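PDB 6H6X: 3-polyprenyl-4-hydroxybenzoate decarboxylase and related decarboxylases from Pelotomaculum thermopropionicum, which is a prenylated-FMN-dependent UbiD-class decarboxylase that can also run in reverse, carboxylating 2-furoic acid to 2,5-furandicarboxylic acid. Local coordinates for residues E80-A85 / G301-A306; S200-R205 / L211-A216. The protein carries 8 engineered substitutions. One frame throughout, in Å; residues are numbered along the deposited sequence.

Interaction 1: residues E80-A85 / G301-A306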
loop_
_atom_site.group_PDB
_atom_site.type_symbol
_atom_site.label_atom_id
_atom_site.label_comp_id
_atom_site.label_asym_id
_atom_site.label_seq_id
_atom_site.Cartn_x
_atom_site.Cartn_y
_atom_site.Cartn_z
ATOM N N GLU B 80 -8.636 18.553 15.031
ATOM C CA GLU B 80 -8.767 19.745 15.878
ATOM C C GLU B 80 -10.197 19.829 16.381
ATOM O O GLU B 80 -10.416 20.096 17.550
ATOM C CB GLU B 80 -8.364 21.054 15.139
ATOM C CG GLU B 80 -6.833 21.254 14.975
ATOM C CD GLU B 80 -6.265 20.763 13.620
ATOM O OE1 GLU B 80 -5.176 21.226 13.225
ATOM O OE2 GLU B 80 -6.907 19.939 12.897
ATOM N N LYS B 81 -11.189 19.548 15.539
ATOM C CA LYS B 81 -12.567 19.514 16.067
ATOM C C LYS B 81 -12.716 18.493 17.208
ATOM O O LYS B 81 -13.339 18.783 18.223
ATOM C CB LYS B 81 -13.615 19.280 14.977
ATOM C CG LYS B 81 -14.929 19.984 15.320
ATOM C CD LYS B 81 -16.192 19.282 14.830
ATOM C CE LYS B 81 -17.426 20.180 14.921
ATOM N NZ LYS B 81 -17.571 20.778 16.277
ATOM N N LEU B 82 -12.082 17.314 17.073
ATOM C CA LEU B 82 -12.183 16.287 18.126
ATOM C C LEU B 82 -11.503 16.758 19.407
ATOM O O LEU B 82 -12.080 16.638 20.480
ATOM C CB LEU B 82 -11.675 14.910 17.662
ATOM C CG LEU B 82 -11.860 13.734 18.641
ATOM C CD1 LEU B 82 -13.294 13.593 19.160
ATOM C CD2 LEU B 82 -11.421 12.430 17.976
ATOM N N ALA B 83 -10.315 17.346 19.299
ATOM C CA ALA B 83 -9.600 17.838 20.511
ATOM C C ALA B 83 -10.335 19.009 21.231
ATOM O O ALA B 83 -10.366 19.100 22.472
ATOM C CB ALA B 83 -8.178 18.256 20.140
ATOM N N ALA B 84 -10.939 19.873 20.429
ATOM C CA ALA B 84 -11.832 20.943 20.937
ATOM C C ALA B 84 -13.036 20.378 21.709
ATOM O O ALA B 84 -13.389 20.900 22.792
ATOM C CB ALA B 84 -12.337 21.834 19.779
ATOM N N ALA B 85 -13.673 19.323 21.160
ATOM C CA ALA B 85 -14.766 18.661 21.903
ATOM C C ALA B 85 -14.301 18.036 23.209
ATOM O O ALA B 85 -15.028 18.086 24.220
ATOM C CB ALA B 85 -15.459 17.630 21.047
ATOM N N GLY B 301 -8.570 4.831 16.300
ATOM C CA GLY B 301 -7.494 5.491 15.591
ATOM C C GLY B 301 -7.573 7.009 15.522
ATOM O O GLY B 301 -6.621 7.700 15.844
ATOM N N ILE B 302 -8.726 7.516 15.106
ATOM C CA ILE B 302 -8.974 8.958 15.001
ATOM C C ILE B 302 -8.871 9.610 16.340
ATOM O O ILE B 302 -8.231 10.658 16.460
ATOM C CB ILE B 302 -10.316 9.237 14.317
ATOM C CG1 ILE B 302 -10.171 8.826 12.860
ATOM C CG2 ILE B 302 -10.669 10.717 14.384
ATOM C CD1 ILE B 302 -11.473 8.767 12.129
ATOM N N ALA B 303 -9.415 8.965 17.367
ATOM C CA ALA B 303 -9.244 9.460 18.735
ATOM C C ALA B 303 -7.794 9.507 19.175
ATOM O O ALA B 303 -7.347 10.502 19.784
ATOM C CB ALA B 303 -10.052 8.624 19.716
ATOM N N ARG B 304 -7.045 8.455 18.868
ATOM C CA ARG B 304 -5.599 8.447 19.237
ATOM C C ARG B 304 -4.837 9.474 18.379
ATOM O O ARG B 304 -3.955 10.103 18.849
ATOM C CB ARG B 304 -4.994 7.063 19.180
ATOM C CG ARG B 304 -5.598 6.062 20.205
ATOM C CD ARG B 304 -5.005 4.641 20.199
ATOM N NE ARG B 304 -5.389 3.862 19.059
ATOM C CZ ARG B 304 -6.499 3.092 18.963
ATOM N NH1 ARG B 304 -7.349 3.033 19.944
ATOM N NH2 ARG B 304 -6.768 2.383 17.839
ATOM N N GLU B 305 -5.195 9.641 17.116
ATOM C CA GLU B 305 -4.557 10.643 16.278
ATOM C C GLU B 305 -4.762 12.068 16.805
ATOM O O GLU B 305 -3.858 12.871 16.764
ATOM C CB GLU B 305 -5.034 10.563 14.851
ATOM C CG GLU B 305 -4.444 9.440 14.040
ATOM C CD GLU B 305 -5.046 9.317 12.626
ATOM O OE1 GLU B 305 -5.867 10.181 12.209
ATOM O OE2 GLU B 305 -4.680 8.361 11.892
ATOM N N ALA B 306 -5.943 12.390 17.307
ATOM C CA ALA B 306 -6.192 13.732 17.852
ATOM C C ALA B 306 -5.264 14.037 18.997
ATOM O O ALA B 306 -4.726 15.118 19.071
ATOM C CB ALA B 306 -7.618 13.877 18.315
#
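The carbonyl oxygen of I302 does two jobs: it accepts the backbone hydrogen bond from A306 N (N to O 3.0 Å), and it forms part of the floor on which the L82 side chain lands, with CD2 of L82 4.0 Å from that oxygen. L82 carries the contact. Its CG stands anti to the backbone N (chi1 -174°) and CD2 anti to CA, so the branch runs straight out from helix 75-87 and meets helix 294-315 end on with a single methyl. That methyl settles among three residues along one face of the second helix. Its nearest neighbour is backbone, with CD2 of L82 3.8 Å from CA of A303. The CG2 branch of I302 flanks it, 4.0 Å from CD2 of L82. At the next turn CB of A306 closes in on CD2 of L82 at 4.1 Å. Because A303 and A306 end at CB, the leucine methyl can come down to the helix backbone between them. The short helical segments pass 9.2 Å apart at an angle of 80°, close to perpendicular, which fits a contact concentrated on one side chain. L82 also touches L217 of helix 210-217. Just beside the contact, E80 makes a salt bridge to R313, further along helix 294-315. Here the helix of the N-terminal family region meets the long helix 294-315, whose segment belongs to the C-terminal family region, with the side chain of A303 about 7 Å from the bound prenylated flavin. All four touching residues are buried, and no hydrogen bond spans the two segments. The I302 carbonyl is satisfied within its own helix, so the junction rests on van der Waals contact and the exclusion of water.

Interaction 2: residues S200-R205 / L211-A216. With K (potassium ion), chain G; 4LU (1-deoxy-5-O-phosphono-1-(3,3,4,5-tetramethyl-9,11-dioxo-2,3,8,9,10,11-hexahydro-7H-quinolino[1,8-fg]pteridin-12-ium-7-y l)-D-ribitol), chain I.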
loop_
_atom_site.group_PDB
_atom_site.type_symbol
_atom_site.label_atom_id
_atom_site.label_comp_id
_atom_site.label_asym_id
_atom_site.label_seq_id
_atom_site.Cartn_x
_atom_site.Cartn_y
_atom_site.Cartn_z
ATOM N N SER B 200 -16.941 7.911 22.522
ATOM C CA SER B 200 -16.702 6.893 23.530
ATOM C C SER B 200 -15.248 6.411 23.588
ATOM O O SER B 200 -14.880 5.709 24.539
ATOM C CB SER B 200 -17.594 5.672 23.268
ATOM O OG SER B 200 -17.092 4.927 22.146
ATOM N N GLN B 201 -14.470 6.707 22.557
ATOM C CA GLN B 201 -13.044 6.367 22.476
ATOM C C GLN B 201 -12.098 7.476 22.929
ATOM O O GLN B 201 -10.903 7.319 22.851
ATOM C CB GLN B 201 -12.724 5.956 21.022
ATOM C CG GLN B 201 -13.557 4.767 20.582
ATOM C CD GLN B 201 -13.356 3.595 21.545
ATOM O OE1 GLN B 201 -14.254 3.221 22.364
ATOM N NE2 GLN B 201 -12.158 3.031 21.490
ATOM N N ALA B 202 -12.606 8.621 23.354
ATOM C CA ALA B 202 -11.723 9.644 23.982
ATOM C C ALA B 202 -11.018 9.096 25.232
ATOM O O ALA B 202 -11.639 8.452 26.124
ATOM C CB ALA B 202 -12.486 10.905 24.342
ATOM N N THR B 203 -9.717 9.339 25.256
ATOM C CA THR B 203 -8.855 8.980 26.364
ATOM C C THR B 203 -8.657 10.288 27.111
ATOM O O THR B 203 -8.078 11.237 26.576
ATOM C CB THR B 203 -7.506 8.411 25.863
ATOM O OG1 THR B 203 -7.737 7.394 24.873
ATOM C CG2 THR B 203 -6.680 7.835 27.032
ATOM N N THR B 204 -9.187 10.343 28.323
ATOM C CA THR B 204 -9.187 11.567 29.112
ATOM C C THR B 204 -8.742 11.261 30.525
ATOM O O THR B 204 -8.570 10.082 30.907
ATOM C CB THR B 204 -10.588 12.210 29.182
ATOM O OG1 THR B 204 -11.396 11.522 30.169
ATOM C CG2 THR B 204 -11.288 12.214 27.796
ATOM N N ARG B 205 -8.570 12.329 31.299
ATOM C CA ARG B 205 -8.298 12.188 32.727
ATOM C C ARG B 205 -9.599 11.701 33.379
ATOM O O ARG B 205 -10.665 11.706 32.757
ATOM C CB ARG B 205 -7.731 13.482 33.348
ATOM C CG ARG B 205 -8.733 14.340 34.125
ATOM C CD ARG B 205 -8.628 15.815 33.781
ATOM N NE ARG B 205 -9.928 16.446 34.019
ATOM C CZ ARG B 205 -10.433 17.486 33.357
ATOM N NH1 ARG B 205 -9.759 18.094 32.374
ATOM N NH2 ARG B 205 -11.643 17.941 33.703
ATOM N N LEU B 211 -20.260 11.339 27.089
ATOM C CA LEU B 211 -21.552 11.770 26.452
ATOM C C LEU B 211 -21.579 13.293 26.191
ATOM O O LEU B 211 -22.157 13.749 25.221
ATOM C CB LEU B 211 -22.751 11.349 27.305
ATOM C CG LEU B 211 -22.956 9.852 27.491
ATOM C CD1 LEU B 211 -24.241 9.606 28.279
ATOM C CD2 LEU B 211 -23.019 9.087 26.169
ATOM N N GLU B 212 -20.897 14.048 27.036
ATOM C CA GLU B 212 -20.708 15.501 26.867
ATOM C C GLU B 212 -19.762 15.839 25.746
ATOM O O GLU B 212 -19.959 16.824 25.020
ATOM C CB GLU B 212 -20.252 16.133 28.197
ATOM C CG GLU B 212 -21.353 16.015 29.229
ATOM C CD GLU B 212 -21.093 16.738 30.542
ATOM O OE1 GLU B 212 -19.931 17.076 30.875
ATOM O OE2 GLU B 212 -22.080 16.938 31.277
ATOM N N ILE B 213 -18.771 14.980 25.533
ATOM C CA ILE B 213 -17.932 15.105 24.358
ATOM C C ILE B 213 -18.765 14.867 23.096
ATOM O O ILE B 213 -18.714 15.635 22.132
ATOM C CB ILE B 213 -16.714 14.172 24.452
ATOM C CG1 ILE B 213 -15.835 14.583 25.642
ATOM C CG2 ILE B 213 -15.876 14.274 23.184
ATOM C CD1 ILE B 213 -14.853 13.516 26.076
ATOM N N ALA B 214 -19.583 13.830 23.114
ATOM C CA ALA B 214 -20.461 13.566 21.971
ATOM C C ALA B 214 -21.385 14.734 21.695
ATOM O O ALA B 214 -21.576 15.103 20.558
ATOM C CB ALA B 214 -21.298 12.317 22.241
ATOM N N SER B 215 -21.963 15.288 22.741
ATOM C CA SER B 215 -22.783 16.505 22.646
ATOM C C SER B 215 -22.079 17.646 21.919
ATOM O O SER B 215 -22.634 18.210 21.015
ATOM C CB SER B 215 -23.169 16.971 24.057
ATOM O OG SER B 215 -24.519 16.850 24.272
ATOM N N ALA B 216 -20.844 17.950 22.302
ATOM C CA ALA B 216 -20.037 18.953 21.569
ATOM C C ALA B 216 -19.773 18.658 20.099
ATOM O O ALA B 216 -19.544 19.582 19.328
ATOM C CB ALA B 216 -18.703 19.185 22.272
HETATM K K K G . -13.687 6.355 26.920
HETATM C C9 4LU I . -13.126 -0.267 21.515
HETATM C C8 4LU I . -13.832 -0.453 20.289
HETATM C C7 4LU I . -14.273 -1.708 19.857
HETATM C C10 4LU I . -12.049 -2.213 24.548
HETATM C C6 4LU I . -13.765 -2.928 20.605
HETATM N N3 4LU I . -12.469 -4.060 26.597
HETATM C C2 4LU I . -11.913 -2.837 26.874
HETATM C C13 4LU I . -14.649 -4.923 18.973
HETATM C C5 4LU I . -14.160 -4.404 20.310
HETATM C C1 4LU I . -12.735 -5.078 22.200
HETATM O O2 4LU I . -11.599 -2.548 28.071
HETATM N N1 4LU I . -11.720 -1.930 25.869
HETATM C C4 4LU I . -12.830 -4.434 25.334
HETATM O O4 4LU I . -13.353 -5.559 25.126
HETATM C C4A 4LU I . -12.612 -3.464 24.204
HETATM N N5 4LU I . -12.996 -3.752 22.852
HETATM C C3 4LU I . -13.625 -5.426 21.253
HETATM C C12 4LU I . -15.560 -4.424 20.988
HETATM C C5A 4LU I . -13.196 -2.685 21.934
HETATM C C7M 4LU I . -15.016 -1.857 18.531
HETATM C C8M 4LU I . -14.126 0.813 19.529
HETATM C C9A 4LU I . -12.739 -1.332 22.357
HETATM N N10 4LU I . -11.881 -1.249 23.520
HETATM C "C1'" 4LU I . -11.241 0.008 23.904
HETATM C "C2'" 4LU I . -12.039 0.966 24.818
HETATM O "O2'" 4LU I . -13.408 1.119 24.433
HETATM C "C3'" 4LU I . -11.385 2.336 24.730
HETATM O "O3'" 4LU I . -9.976 2.205 24.935
HETATM C "C4'" 4LU I . -12.017 3.340 25.699
HETATM O "O4'" 4LU I . -11.765 4.737 25.359
HETATM C "C5'" 4LU I . -11.615 3.181 27.156
HETATM O "O5'" 4LU I . -12.369 4.257 27.755
HETATM P P 4LU I . -12.035 4.870 29.223
HETATM O O2P 4LU I . -13.191 5.822 29.584
HETATM O O3P 4LU I . -12.034 3.655 30.194
HETATM O O1P 4LU I . -10.707 5.605 29.031
#
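A202 faces two ways: its CB packs on CD1 of I213 at 3.9 Å, while its carbonyl O binds the potassium ion at 3.0 Å. S200 O is a second backbone ligand at 2.7 Å; V148 adds its backbone O and E210 its carboxylate OE2. The flavin supplies three more oxygens, with O5' of the cofactor 2.6 Å from the potassium, so the ion fastens this loop to the ribityl phosphate tail. I213 extends its CG1 branch (chi2 163°) and offers CD1 as the tip. T204 comes to meet it tip to tip, CG2 of T204 lying 4.2 Å from CD1 of I213. V86 of helix 75-87 touches both A202 and T204. Between S200 and A202 in the chain, Q201 bends at chi2 (-56°) and lays its amide against the flavin, with CD of Q201 3.5 Å from methyl C8M. Cut back to an alanine, this position would probably uncover the C8M methyl and the adjoining ribityl carbons, opening a gap beside the cofactor. The carbonyls of S200 and A202 thus turn to the cation and the methyls of A202 and T204 to the helix, joining a polar cofactor site to an apolar core.

From the N terminus the chain first runs through helix 75-87, which contributes 80-85, and only after 215 intervening residues does segment 301-306, on helix 294-315, close the long loop of interaction 1. Interaction 2 is nested inside that loop and closes a short one of its own, five residues lying between 200-205 and 211-216. Their centres are 10 Å apart and the two contacts touch: CB of A303 packs on O of Q201 at 3.5 Å, and CB of A85 on CB of A216 at 3.8 Å. Interaction 1 thus ties the N-terminal and C-terminal family regions together, while interaction 2 belongs to the flavin-binding region lodged against both.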